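Local structure of phosphosugar isomerase (Escherichia coli O6:H1, 5UQI) at residues A[11-16]-A[147-152]; A[45-50]-A[73-78]; A[95-100]-A[121-126]; A[139-144]-A[159-164]. The protein binds arabinose-5-phosphate in its sugar isomerase domain and probably interconverts it with ribulose-5-phosphate, as arabinose-5-phosphate isomerases do. One frame throughout, in Å; residues are numbered along the deposited sequence.

How the contacts relate
Helix 3-25 supplies 11-16, the first half of contact 1, which closes its long loop only at 147-152. Contacts 2 and 3 lie wholly within that loop, one after the other: the first pairs strand 46-50 with strand 72-76, the second strand 93-97 with strand 120-124. Strands 46-50 and 93-97 are neighbours, so both contacts belong to one parallel sheet. Contact 4 begins beside strand 120-124, where 139-144 leaves edge strand 137-140, and closes at 159-164 on helix 156-175. Its segments alternate with those of contact 1, so these two loops cross. They also touch, Asn16 O lying near Lys144 NZ, a weak link between the N-terminal helix and the loop after strand 137-140.

Contact 1 (A[11-16]-A[147-152]); sequences KHFMHN and ADNLGL
Phe13 lays the CD1 edge of its ring against the carbonyl of Ala147, with Ala147 O near the ring plane and 3.4 Å from CD1. His12 CD2 sits over one face of this ring, toward the rim. One turn on, Asn16 comes at the same carbonyl: its ND2 donates to Ala147 O at 3.0 Å, and the oxygen lies almost exactly in the amide plane. With Asn16 CG beside the backbone N (chi1 -76°), the amide lies near the His12 ring, CG over one face and toward the rim. Asn16 CB also packs on Ala147 CB at 3.7 Å. A water completes the join. It lies in the plane of the His12 ring, 2.9 Å from NE2, and donates both to Ala147 O and to Asn149 OD1, the latter at 2.6 Å. The loop is shaped from within by Asp148, whose OD2 takes the N-H of Leu152 and whose OD1 takes that of Ala153. Helix 3-25 thus meets the loop before helix 156-175 at the protein surface, chiefly through one carbonyl: Ala147 O accepts from an amide and a water beside an aromatic edge, a polar, partly water-mediated grip backed by the Ala147 methyl.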
loop_
_atom_site.group_PDB
_atom_site.type_symbol
_atom_site.label_atom_id
_atom_site.label_comp_id
_atom_site.label_asym_id
_atom_site.label_seq_id
_atom_site.Cartn_x
_atom_site.Cartn_y
_atom_site.Cartn_z
ATOM N N LYS A 11 8.969 -12.307 -20.904
ATOM C CA LYS A 11 9.705 -11.058 -20.726
ATOM C C LYS A 11 8.870 -9.833 -21.109
ATOM O O LYS A 11 9.089 -8.784 -20.514
ATOM C CB LYS A 11 11.044 -11.072 -21.510
ATOM C CG LYS A 11 12.026 -12.056 -20.918
ATOM C CD LYS A 11 13.337 -12.050 -21.729
ATOM C CE LYS A 11 14.322 -12.951 -21.016
ATOM N NZ LYS A 11 15.681 -12.689 -21.562
ATOM N N HIS A 12 7.923 -9.973 -22.052
ATOM C CA HIS A 12 7.032 -8.868 -22.459
ATOM C C HIS A 12 6.228 -8.421 -21.202
ATOM O O HIS A 12 6.151 -7.236 -20.879
ATOM C CB HIS A 12 6.088 -9.304 -23.615
ATOM C CG HIS A 12 4.896 -8.403 -23.813
ATOM N ND1 HIS A 12 4.991 -7.162 -24.416
ATOM C CD2 HIS A 12 3.590 -8.547 -23.457
ATOM C CE1 HIS A 12 3.799 -6.590 -24.437
ATOM N NE2 HIS A 12 2.931 -7.408 -23.865
ATOM N N PHE A 13 5.684 -9.404 -20.475
ATOM C CA PHE A 13 4.838 -9.020 -19.349
ATOM C C PHE A 13 5.698 -8.422 -18.243
ATOM O O PHE A 13 5.282 -7.473 -17.568
ATOM C CB PHE A 13 4.048 -10.224 -18.856
ATOM C CG PHE A 13 2.983 -10.699 -19.826
ATOM C CD1 PHE A 13 1.942 -9.864 -20.236
ATOM C CD2 PHE A 13 3.017 -11.996 -20.317
ATOM C CE1 PHE A 13 0.954 -10.318 -21.147
ATOM C CE2 PHE A 13 2.005 -12.461 -21.193
ATOM C CZ PHE A 13 0.991 -11.626 -21.632
ATOM N N MET A 14 6.873 -9.018 -18.000
ATOM C CA MET A 14 7.816 -8.478 -17.016
ATOM C C MET A 14 8.217 -7.065 -17.339
ATOM O O MET A 14 8.272 -6.209 -16.465
ATOM C CB MET A 14 9.080 -9.376 -16.859
ATOM C CG MET A 14 8.767 -10.798 -16.443
ATOM S SD MET A 14 10.347 -11.623 -16.116
ATOM C CE MET A 14 11.033 -10.760 -14.706
ATOM N N HIS A 15 8.459 -6.831 -18.638
ATOM C CA HIS A 15 8.850 -5.509 -19.050
ATOM C C HIS A 15 7.731 -4.468 -18.839
ATOM O O HIS A 15 8.055 -3.332 -18.433
ATOM C CB HIS A 15 9.257 -5.577 -20.538
ATOM C CG HIS A 15 9.565 -4.242 -21.135
ATOM N ND1 HIS A 15 10.715 -3.538 -20.848
ATOM C CD2 HIS A 15 8.857 -3.483 -22.003
ATOM C CE1 HIS A 15 10.694 -2.391 -21.507
ATOM N NE2 HIS A 15 9.589 -2.341 -22.227
ATOM N N ASN A 16 6.458 -4.867 -19.051
ATOM C CA ASN A 16 5.339 -3.952 -18.798
ATOM C C ASN A 16 5.386 -3.534 -17.316
ATOM O O ASN A 16 5.158 -2.356 -16.978
ATOM C CB ASN A 16 3.985 -4.613 -19.103
ATOM C CG ASN A 16 3.721 -4.689 -20.588
ATOM O OD1 ASN A 16 4.483 -4.103 -21.368
ATOM N ND2 ASN A 16 2.657 -5.373 -20.987
ATOM N N ALA A 147 -0.619 -5.113 -17.099
ATOM C CA ALA A 147 0.338 -5.747 -18.015
ATOM C C ALA A 147 -0.349 -6.625 -19.048
ATOM O O ALA A 147 0.261 -6.936 -20.071
ATOM C CB ALA A 147 1.385 -6.549 -17.218
ATOM N N ASP A 148 -1.600 -7.019 -18.803
ATOM C CA ASP A 148 -2.281 -7.973 -19.707
ATOM C C ASP A 148 -2.870 -7.205 -20.904
ATOM O O ASP A 148 -3.068 -5.990 -20.811
ATOM C CB ASP A 148 -3.369 -8.796 -18.972
ATOM C CG ASP A 148 -4.420 -7.930 -18.246
ATOM O OD1 ASP A 148 -4.041 -6.940 -17.562
ATOM O OD2 ASP A 148 -5.655 -8.257 -18.368
ATOM N N ASN A 149 -3.163 -7.890 -22.011
ATOM C CA ASN A 149 -3.689 -7.180 -23.198
ATOM C C ASN A 149 -5.012 -6.477 -22.920
ATOM O O ASN A 149 -5.227 -5.351 -23.388
ATOM C CB ASN A 149 -3.768 -8.098 -24.415
ATOM C CG ASN A 149 -2.386 -8.423 -24.988
ATOM O OD1 ASN A 149 -1.360 -8.425 -24.274
ATOM N ND2 ASN A 149 -2.351 -8.719 -26.290
ATOM N N LEU A 150 -5.857 -7.135 -22.123
ATOM C CA LEU A 150 -7.140 -6.609 -21.654
ATOM C C LEU A 150 -7.007 -5.439 -20.659
ATOM O O LEU A 150 -7.929 -4.611 -20.545
ATOM C CB LEU A 150 -7.926 -7.744 -20.981
ATOM C CG LEU A 150 -8.183 -9.079 -21.709
ATOM C CD1 LEU A 150 -8.338 -10.254 -20.723
ATOM C CD2 LEU A 150 -9.401 -8.924 -22.621
ATOM N N GLY A 151 -5.886 -5.384 -19.929
ATOM C CA GLY A 151 -5.592 -4.294 -18.979
ATOM C C GLY A 151 -6.422 -4.419 -17.711
ATOM O O GLY A 151 -6.707 -3.410 -17.024
ATOM N N LEU A 152 -6.777 -5.666 -17.381
ATOM C CA LEU A 152 -7.715 -5.969 -16.296
ATOM C C LEU A 152 -7.057 -6.579 -15.062
ATOM O O LEU A 152 -7.573 -6.397 -13.967
ATOM C CB LEU A 152 -8.753 -6.960 -16.805
ATOM C CG LEU A 152 -9.779 -6.453 -17.828
ATOM C CD1 LEU A 152 -10.637 -7.631 -18.277
ATOM C CD2 LEU A 152 -10.620 -5.301 -17.286
HETATM O O HOH W 1 0.281 -6.891 -22.881
#

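Contact 2 (A[45-50]-A[73-78]); sequences KVVFIG and FFVHGT
Four backbone hydrogen bonds join 45-50 to 73-78, the two strands of a parallel beta-alpha-beta unit linked through helix 52-67. Phe73 N gives to Val46 O, Phe48 N to Phe73 O, and Val75 N to Phe48 O, this last being 2.8 Å long and nearly straight. Farther along, Gly77 N reaches Gly50 O at 3.0 Å from above the carbonyl plane, just after His76 has taken the N-cap position of helix 77-84. CA-H...O contacts fill in between, the shortest from Ile49 CA to Val75 O at 3.2 Å. Apolar contacts flank this ladder. On the face bearing Val47, Phe73 and Val75, Val47 CG2 lies 3.6 Å from Phe73 CE1, the two side chains running alongside in the same direction. Lys45 crosses Phe73 at about a right angle, with CD 3.8 Å from Phe73 CD1. On the other face Phe48 CB and Phe74 CD1 are 4.4 Å apart. Polar backbone atoms also lie beside rings: Phe48 O is 3.3 Å from Phe74 CD1, and Gly50 O lies over one face of the His76 ring. The four bonds tie the two segments together, yet Gly50 N is buried here with no partner in the model.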
loop_
_atom_site.group_PDB
_atom_site.type_symbol
_atom_site.label_atom_id
_atom_site.label_comp_id
_atom_site.label_asym_id
_atom_site.label_seq_id
_atom_site.Cartn_x
_atom_site.Cartn_y
_atom_site.Cartn_z
ATOM N N LYS A 45 -0.068 1.588 16.064
ATOM C CA LYS A 45 0.334 0.763 14.948
ATOM C C LYS A 45 -0.143 1.359 13.627
ATOM O O LYS A 45 -1.109 2.121 13.604
ATOM C CB LYS A 45 -0.307 -0.611 15.129
ATOM C CG LYS A 45 0.221 -1.233 16.450
ATOM C CD LYS A 45 0.166 -2.746 16.478
ATOM C CE LYS A 45 0.180 -3.234 17.904
ATOM N NZ LYS A 45 1.551 -3.203 18.454
ATOM N N VAL A 46 0.561 1.034 12.539
ATOM C CA VAL A 46 0.115 1.359 11.191
ATOM C C VAL A 46 -0.771 0.214 10.704
ATOM O O VAL A 46 -0.303 -0.901 10.584
ATOM C CB VAL A 46 1.301 1.624 10.220
ATOM C CG1 VAL A 46 0.829 1.896 8.803
ATOM C CG2 VAL A 46 2.197 2.758 10.774
ATOM N N VAL A 47 -2.045 0.516 10.470
ATOM C CA VAL A 47 -2.999 -0.575 10.121
ATOM C C VAL A 47 -3.271 -0.455 8.657
ATOM O O VAL A 47 -3.755 0.578 8.172
ATOM C CB VAL A 47 -4.291 -0.442 10.909
ATOM C CG1 VAL A 47 -5.273 -1.539 10.486
ATOM C CG2 VAL A 47 -4.013 -0.485 12.400
ATOM N N PHE A 48 -2.935 -1.521 7.906
ATOM C CA PHE A 48 -3.183 -1.518 6.460
ATOM C C PHE A 48 -4.506 -2.218 6.187
ATOM O O PHE A 48 -4.775 -3.287 6.768
ATOM C CB PHE A 48 -2.078 -2.314 5.712
ATOM C CG PHE A 48 -0.794 -1.577 5.548
ATOM C CD1 PHE A 48 0.177 -1.623 6.550
ATOM C CD2 PHE A 48 -0.545 -0.892 4.325
ATOM C CE1 PHE A 48 1.405 -0.917 6.380
ATOM C CE2 PHE A 48 0.684 -0.205 4.152
ATOM C CZ PHE A 48 1.659 -0.274 5.148
ATOM N N ILE A 49 -5.301 -1.630 5.278
ATOM C CA ILE A 49 -6.602 -2.229 4.951
ATOM C C ILE A 49 -6.690 -2.306 3.435
ATOM O O ILE A 49 -6.387 -1.340 2.689
ATOM C CB ILE A 49 -7.782 -1.308 5.470
ATOM C CG1 ILE A 49 -7.701 -1.212 6.987
ATOM C CG2 ILE A 49 -9.118 -1.897 4.991
ATOM C CD1 ILE A 49 -8.866 -0.383 7.607
ATOM N N GLY A 50 -7.157 -3.470 2.929
ATOM C CA GLY A 50 -7.335 -3.682 1.473
ATOM C C GLY A 50 -8.173 -4.928 1.284
ATOM O O GLY A 50 -8.461 -5.650 2.249
ATOM N N PHE A 73 -0.019 -3.956 11.224
ATOM C CA PHE A 73 -0.667 -5.204 10.858
ATOM C C PHE A 73 -1.773 -4.894 9.829
ATOM O O PHE A 73 -2.069 -3.741 9.539
ATOM C CB PHE A 73 -1.272 -5.948 12.100
ATOM C CG PHE A 73 -2.369 -5.177 12.842
ATOM C CD1 PHE A 73 -2.071 -4.090 13.677
ATOM C CD2 PHE A 73 -3.725 -5.562 12.693
ATOM C CE1 PHE A 73 -3.106 -3.412 14.337
ATOM C CE2 PHE A 73 -4.784 -4.892 13.358
ATOM C CZ PHE A 73 -4.466 -3.801 14.187
ATOM N N PHE A 74 -2.329 -5.975 9.283
ATOM C CA PHE A 74 -3.303 -5.890 8.215
ATOM C C PHE A 74 -4.680 -6.256 8.718
ATOM O O PHE A 74 -4.853 -7.238 9.470
ATOM C CB PHE A 74 -2.862 -6.927 7.138
ATOM C CG PHE A 74 -3.929 -7.137 6.078
ATOM C CD1 PHE A 74 -4.192 -6.147 5.127
ATOM C CD2 PHE A 74 -4.666 -8.353 6.031
ATOM C CE1 PHE A 74 -5.162 -6.363 4.109
ATOM C CE2 PHE A 74 -5.651 -8.511 4.987
ATOM C CZ PHE A 74 -5.884 -7.542 4.062
ATOM N N VAL A 75 -5.692 -5.486 8.227
ATOM C CA VAL A 75 -7.117 -5.792 8.454
ATOM C C VAL A 75 -7.760 -5.828 7.105
ATOM O O VAL A 75 -7.710 -4.864 6.317
ATOM C CB VAL A 75 -7.769 -4.715 9.332
ATOM C CG1 VAL A 75 -9.279 -4.950 9.376
ATOM C CG2 VAL A 75 -7.209 -4.764 10.756
ATOM N N HIS A 76 -8.389 -6.964 6.788
ATOM C CA HIS A 76 -9.103 -7.044 5.497
ATOM C C HIS A 76 -10.312 -6.148 5.480
ATOM O O HIS A 76 -11.010 -6.045 6.475
ATOM C CB HIS A 76 -9.502 -8.522 5.325
ATOM C CG HIS A 76 -10.082 -8.827 3.982
ATOM N ND1 HIS A 76 -11.444 -8.654 3.727
ATOM C CD2 HIS A 76 -9.529 -9.288 2.834
ATOM C CE1 HIS A 76 -11.679 -8.989 2.469
ATOM N NE2 HIS A 76 -10.550 -9.429 1.925
ATOM N N GLY A 77 -10.551 -5.487 4.334
ATOM C CA GLY A 77 -11.637 -4.465 4.304
ATOM C C GLY A 77 -13.023 -5.042 4.603
ATOM O O GLY A 77 -13.861 -4.410 5.266
ATOM N N THR A 78 -13.318 -6.281 4.172
ATOM C CA THR A 78 -14.610 -6.890 4.539
ATOM C C THR A 78 -14.626 -7.326 5.962
ATOM O O THR A 78 -15.597 -7.109 6.675
ATOM C CB THR A 78 -14.870 -8.147 3.650
ATOM O OG1 THR A 78 -15.118 -7.610 2.339
ATOM C CG2 THR A 78 -16.109 -8.922 4.095
#

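Contact 3 (A[95-100]-A[121-126]); sequences ILISNS and ISFTRS. With A5P (arabinose-5-phosphate), chain B.
The phosphate end of the sugar-binding pocket grows out of this pair of parallel strands, where Ile95, Leu96 and Ile97 run beside Ile121, Ser122 and Phe123. Leu96 N to Ile121 O, Phe123 N to Leu96 O and Ser98 N to Phe123 O form the hydrogen-bonded ladder. Ile95 sets CG2 over the centre of the Phe123 ring, 3.8 Å from the centroid and 8° off the normal, a CH-pi contact; Ile97 CG1 comes obliquely to Phe123 CD2. As in other SIS domains, which have an alpha-beta-alpha fold, the ligand sits at the C-terminal ends of the strands. Asn99 N gives to O1P of arabinose-5-phosphate at 2.8 Å and Ser100 N to O2P at 2.9 Å. Ser98 OG donates to O3P and is met by Gly101 N. Ser100 OG, between its backbone N and carbonyl carbon (chi1 66°), adds a second bond to O2P; Lys53, Ser54 and Thr103 also hold the ligand. On the 120-124 side, Arg125 N bonds to Asn99 O, and its guanidinium lays one face over Ser100 CA at 3.8 Å. The guanidinium stands nearly perpendicular to the Asn99 amide, NH1 only weakly bonded to OD1, while a water bridges Arg125 NE to Ser100 O.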
loop_
_atom_site.group_PDB
_atom_site.type_symbol
_atom_site.label_atom_id
_atom_site.label_comp_id
_atom_site.label_asym_id
_atom_site.label_seq_id
_atom_site.Cartn_x
_atom_site.Cartn_y
_atom_site.Cartn_z
ATOM N N ILE A 95 -3.754 2.992 6.713
ATOM C CA ILE A 95 -3.467 3.175 5.309
ATOM C C ILE A 95 -4.436 2.295 4.556
ATOM O O ILE A 95 -4.424 1.065 4.724
ATOM C CB ILE A 95 -2.014 2.764 4.937
ATOM C CG1 ILE A 95 -0.999 3.670 5.684
ATOM C CG2 ILE A 95 -1.804 2.790 3.457
ATOM C CD1 ILE A 95 0.486 3.311 5.459
ATOM N N LEU A 96 -5.277 2.879 3.725
ATOM C CA LEU A 96 -6.218 2.088 2.942
ATOM C C LEU A 96 -5.726 2.024 1.500
ATOM O O LEU A 96 -5.439 3.049 0.864
ATOM C CB LEU A 96 -7.609 2.741 2.930
ATOM C CG LEU A 96 -8.191 2.843 4.346
ATOM C CD1 LEU A 96 -8.105 4.290 4.910
ATOM C CD2 LEU A 96 -9.621 2.313 4.413
ATOM N N ILE A 97 -5.590 0.813 0.944
ATOM C CA ILE A 97 -5.031 0.606 -0.391
ATOM C C ILE A 97 -6.105 0.163 -1.329
ATOM O O ILE A 97 -6.799 -0.831 -1.076
ATOM C CB ILE A 97 -3.869 -0.461 -0.362
ATOM C CG1 ILE A 97 -2.755 0.007 0.563
ATOM C CG2 ILE A 97 -3.378 -0.651 -1.820
ATOM C CD1 ILE A 97 -1.554 -0.983 0.551
ATOM N N SER A 98 -6.311 0.942 -2.380
ATOM C CA SER A 98 -7.267 0.573 -3.422
ATOM C C SER A 98 -6.816 1.224 -4.730
ATOM O O SER A 98 -6.715 2.452 -4.806
ATOM C CB SER A 98 -8.667 1.120 -3.068
ATOM O OG SER A 98 -9.591 0.998 -4.161
ATOM N N ASN A 99 -6.528 0.419 -5.746
ATOM C CA ASN A 99 -5.982 1.019 -6.965
ATOM C C ASN A 99 -6.997 2.021 -7.560
ATOM O O ASN A 99 -6.651 3.191 -7.852
ATOM C CB ASN A 99 -5.558 -0.063 -7.955
ATOM C CG ASN A 99 -5.054 0.537 -9.278
ATOM O OD1 ASN A 99 -5.641 0.275 -10.322
ATOM N ND2 ASN A 99 -4.038 1.390 -9.223
ATOM N N SER A 100 -8.235 1.580 -7.719
ATOM C CA SER A 100 -9.243 2.506 -8.260
ATOM C C SER A 100 -9.621 3.594 -7.264
ATOM O O SER A 100 -10.021 4.710 -7.673
ATOM C CB SER A 100 -10.518 1.755 -8.605
ATOM O OG SER A 100 -11.175 1.213 -7.444
ATOM N N ILE A 121 -4.849 7.475 5.583
ATOM C CA ILE A 121 -4.010 7.674 4.422
ATOM C C ILE A 121 -4.544 6.752 3.337
ATOM O O ILE A 121 -4.888 5.614 3.641
ATOM C CB ILE A 121 -2.552 7.226 4.779
ATOM C CG1 ILE A 121 -2.009 8.199 5.853
ATOM C CG2 ILE A 121 -1.651 7.222 3.543
ATOM C CD1 ILE A 121 -0.723 7.650 6.460
ATOM N N SER A 122 -4.622 7.211 2.104
ATOM C CA SER A 122 -5.004 6.343 1.006
ATOM C C SER A 122 -3.861 6.172 0.017
ATOM O O SER A 122 -3.098 7.097 -0.228
ATOM C CB SER A 122 -6.259 6.809 0.240
ATOM O OG SER A 122 -5.981 8.148 -0.338
ATOM N N PHE A 123 -3.716 4.951 -0.535
ATOM C CA PHE A 123 -2.868 4.748 -1.689
ATOM C C PHE A 123 -3.774 4.367 -2.834
ATOM O O PHE A 123 -4.377 3.251 -2.827
ATOM C CB PHE A 123 -1.936 3.515 -1.426
ATOM C CG PHE A 123 -0.765 3.719 -0.456
ATOM C CD1 PHE A 123 -0.592 4.841 0.352
ATOM C CD2 PHE A 123 0.160 2.644 -0.277
ATOM C CE1 PHE A 123 0.495 4.966 1.201
ATOM C CE2 PHE A 123 1.223 2.758 0.619
ATOM C CZ PHE A 123 1.420 3.915 1.335
ATOM N N THR A 124 -3.922 5.229 -3.865
ATOM C CA THR A 124 -4.822 4.995 -5.006
ATOM C C THR A 124 -4.173 5.579 -6.245
ATOM O O THR A 124 -3.196 6.325 -6.100
ATOM C CB THR A 124 -6.238 5.630 -4.837
ATOM O OG1 THR A 124 -6.181 7.056 -5.102
ATOM C CG2 THR A 124 -6.819 5.411 -3.393
ATOM N N ARG A 125 -4.784 5.322 -7.382
ATOM C CA ARG A 125 -4.240 5.837 -8.618
ATOM C C ARG A 125 -4.642 7.289 -8.846
ATOM O O ARG A 125 -4.198 7.859 -9.862
ATOM C CB ARG A 125 -4.673 4.938 -9.770
ATOM C CG ARG A 125 -6.056 5.140 -10.278
ATOM C CD ARG A 125 -6.380 4.101 -11.364
ATOM N NE ARG A 125 -7.798 4.166 -11.595
ATOM C CZ ARG A 125 -8.576 3.148 -11.969
ATOM N NH1 ARG A 125 -8.060 1.930 -12.126
ATOM N NH2 ARG A 125 -9.889 3.346 -12.147
ATOM N N SER A 126 -5.483 7.849 -7.992
ATOM C CA SER A 126 -6.026 9.232 -8.232
ATOM C C SER A 126 -6.467 9.963 -7.001
ATOM O O SER A 126 -7.338 9.463 -6.243
ATOM C CB SER A 126 -7.245 9.133 -9.143
ATOM O OG SER A 126 -7.830 10.452 -9.383
HETATM C C1 A5P B . -9.282 -7.653 -8.597
HETATM O O1 A5P B . -8.479 -7.540 -9.426
HETATM C C2 A5P B . -8.818 -7.546 -7.218
HETATM O O2 A5P B . -7.838 -8.468 -6.861
HETATM C C3 A5P B . -8.444 -6.130 -7.126
HETATM O O3 A5P B . -7.200 -5.894 -6.456
HETATM C C4 A5P B . -9.683 -5.796 -6.337
HETATM O O4 A5P B . -10.810 -5.757 -7.196
HETATM C C5 A5P B . -9.565 -4.503 -5.590
HETATM O O5 A5P B . -9.451 -3.478 -6.504
HETATM P P A5P B . -8.847 -2.123 -5.914
HETATM O O1P A5P B . -7.318 -2.248 -5.784
HETATM O O2P A5P B . -9.265 -1.063 -7.063
HETATM O O3P A5P B . -9.407 -1.928 -4.598
HETATM O O HOH W 2 -9.942 6.031 -10.044
#

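Contact 4 (A[139-144]-A[159-164]); sequences VEIPVK and TVVLVV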
loop_
_atom_site.group_PDB
_atom_site.type_symbol
_atom_site.label_atom_id
_atom_site.label_comp_id
_atom_site.label_asym_id
_atom_site.label_seq_id
_atom_site.Cartn_x
_atom_site.Cartn_y
_atom_site.Cartn_z
ATOM N N VAL A 139 -2.212 9.671 -1.144
ATOM C CA VAL A 139 -0.978 9.445 -1.830
ATOM C C VAL A 139 -1.356 8.882 -3.185
ATOM O O VAL A 139 -2.019 7.806 -3.292
ATOM C CB VAL A 139 -0.120 8.421 -1.060
ATOM C CG1 VAL A 139 1.142 8.121 -1.835
ATOM C CG2 VAL A 139 0.204 8.924 0.322
ATOM N N GLU A 140 -0.945 9.543 -4.259
ATOM C CA GLU A 140 -1.355 9.147 -5.601
ATOM C C GLU A 140 -0.203 8.313 -6.173
ATOM O O GLU A 140 0.977 8.735 -6.170
ATOM C CB GLU A 140 -1.698 10.377 -6.469
ATOM C CG GLU A 140 -2.189 10.053 -7.864
ATOM C CD GLU A 140 -2.590 11.332 -8.618
ATOM O OE1 GLU A 140 -1.645 11.931 -9.155
ATOM O OE2 GLU A 140 -3.775 11.781 -8.639
ATOM N N ILE A 141 -0.518 7.074 -6.545
ATOM C CA ILE A 141 0.475 6.171 -7.129
ATOM C C ILE A 141 -0.067 5.874 -8.524
ATOM O O ILE A 141 -0.858 4.945 -8.696
ATOM C CB ILE A 141 0.605 4.878 -6.311
ATOM C CG1 ILE A 141 0.972 5.241 -4.845
ATOM C CG2 ILE A 141 1.651 3.963 -6.999
ATOM C CD1 ILE A 141 1.097 4.079 -3.883
ATOM N N PRO A 142 0.369 6.669 -9.522
ATOM C CA PRO A 142 -0.218 6.582 -10.851
ATOM C C PRO A 142 0.168 5.252 -11.541
ATOM O O PRO A 142 1.336 4.819 -11.488
ATOM C CB PRO A 142 0.383 7.804 -11.572
ATOM C CG PRO A 142 1.718 7.985 -10.926
ATOM C CD PRO A 142 1.595 7.498 -9.504
ATOM N N VAL A 143 -0.833 4.597 -12.109
ATOM C CA VAL A 143 -0.636 3.382 -12.878
ATOM C C VAL A 143 -1.485 3.521 -14.137
ATOM O O VAL A 143 -2.712 3.530 -14.062
ATOM C CB VAL A 143 -1.043 2.108 -12.085
ATOM C CG1 VAL A 143 -0.803 0.851 -12.937
ATOM C CG2 VAL A 143 -0.315 2.027 -10.724
ATOM N N LYS A 144 -0.800 3.633 -15.266
ATOM C CA LYS A 144 -1.372 3.844 -16.609
ATOM C C LYS A 144 -2.292 2.723 -17.101
ATOM O O LYS A 144 -3.404 2.974 -17.606
ATOM C CB LYS A 144 -0.217 4.054 -17.633
ATOM C CG LYS A 144 1.174 3.460 -17.255
ATOM C CD LYS A 144 1.387 1.945 -17.540
ATOM C CE LYS A 144 2.867 1.519 -17.535
ATOM N NZ LYS A 144 3.160 0.083 -17.886
ATOM N N THR A 159 2.242 -4.516 -8.271
ATOM C CA THR A 159 3.686 -4.462 -8.153
ATOM C C THR A 159 4.143 -3.052 -7.842
ATOM O O THR A 159 5.006 -2.916 -7.018
ATOM C CB THR A 159 4.400 -4.971 -9.437
ATOM O OG1 THR A 159 4.122 -6.391 -9.507
ATOM C CG2 THR A 159 5.939 -4.722 -9.425
ATOM N N VAL A 160 3.553 -2.011 -8.475
ATOM C CA VAL A 160 4.015 -0.666 -8.172
ATOM C C VAL A 160 3.781 -0.295 -6.695
ATOM O O VAL A 160 4.636 0.342 -6.032
ATOM C CB VAL A 160 3.286 0.351 -9.081
ATOM C CG1 VAL A 160 3.663 1.736 -8.669
ATOM C CG2 VAL A 160 3.753 0.130 -10.523
ATOM N N VAL A 161 2.585 -0.613 -6.178
ATOM C CA VAL A 161 2.264 -0.327 -4.793
ATOM C C VAL A 161 3.233 -1.094 -3.849
ATOM O O VAL A 161 3.673 -0.534 -2.830
ATOM C CB VAL A 161 0.800 -0.678 -4.466
ATOM C CG1 VAL A 161 0.549 -0.364 -3.003
ATOM C CG2 VAL A 161 -0.058 0.245 -5.283
ATOM N N LEU A 162 3.589 -2.325 -4.227
ATOM C CA LEU A 162 4.546 -3.060 -3.375
ATOM C C LEU A 162 5.899 -2.363 -3.346
ATOM O O LEU A 162 6.483 -2.198 -2.283
ATOM C CB LEU A 162 4.730 -4.502 -3.919
ATOM C CG LEU A 162 5.796 -5.358 -3.207
ATOM C CD1 LEU A 162 5.454 -5.567 -1.737
ATOM C CD2 LEU A 162 5.847 -6.697 -3.927
ATOM N N VAL A 163 6.375 -1.934 -4.518
ATOM C CA VAL A 163 7.690 -1.272 -4.548
ATOM C C VAL A 163 7.674 0.049 -3.780
ATOM O O VAL A 163 8.572 0.318 -2.966
ATOM C CB VAL A 163 8.119 -1.054 -6.015
ATOM C CG1 VAL A 163 9.411 -0.255 -6.097
ATOM C CG2 VAL A 163 8.355 -2.415 -6.673
ATOM N N VAL A 164 6.600 0.831 -3.989
ATOM C CA VAL A 164 6.456 2.090 -3.257
ATOM C C VAL A 164 6.421 1.855 -1.729
ATOM O O VAL A 164 7.150 2.479 -0.944
ATOM C CB VAL A 164 5.169 2.819 -3.720
ATOM C CG1 VAL A 164 4.777 3.888 -2.714
ATOM C CG2 VAL A 164 5.367 3.391 -5.130
#
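No aromatic ring or planar side chain lies between Ile141 and Val160: the contact is made by branched aliphatic groups. The Phe123 ring of strand 120-124 lies against it, touched by both Ile141 and Val161. Ile141 carries the contact itself. Its CG2, anti to the backbone N, presses on Val160 CG1 at 3.4 Å, tighter than usual for two methyls. The other branch runs extended (chi2 178°) and puts CD1 3.9 Å from Val164 CG1, with Val161 CG2 a little farther at 4.2 Å. Ile141 slides past Val160 and Val164 in the opposite direction, so the branches lie alongside instead of meeting head on. Val143 adds a looser touch, CG2 to Val160 CB at 4.3 Å, while the intervening Pro142 points away from the helix. That alternation gives the segment an apolar side toward the helix, and no hydrogen bond crosses between the two. Segment 139-144 leaves the last strand of the sheet, its Ile141 still backbone-bonded to Thr124. Across from it helix 156-175 offers Val160, Val161 and Val164; Ala20 and Val24 of helix 3-25 pack on Val160, Val24 also touches Val164, and Phe32 of helix 32-41 reaches Val164 and Val139. Helix 156-175 thus packs against the sheet's edge with helices 3-25 and 32-41 beside it, while its Leu162 meets helix 52-67.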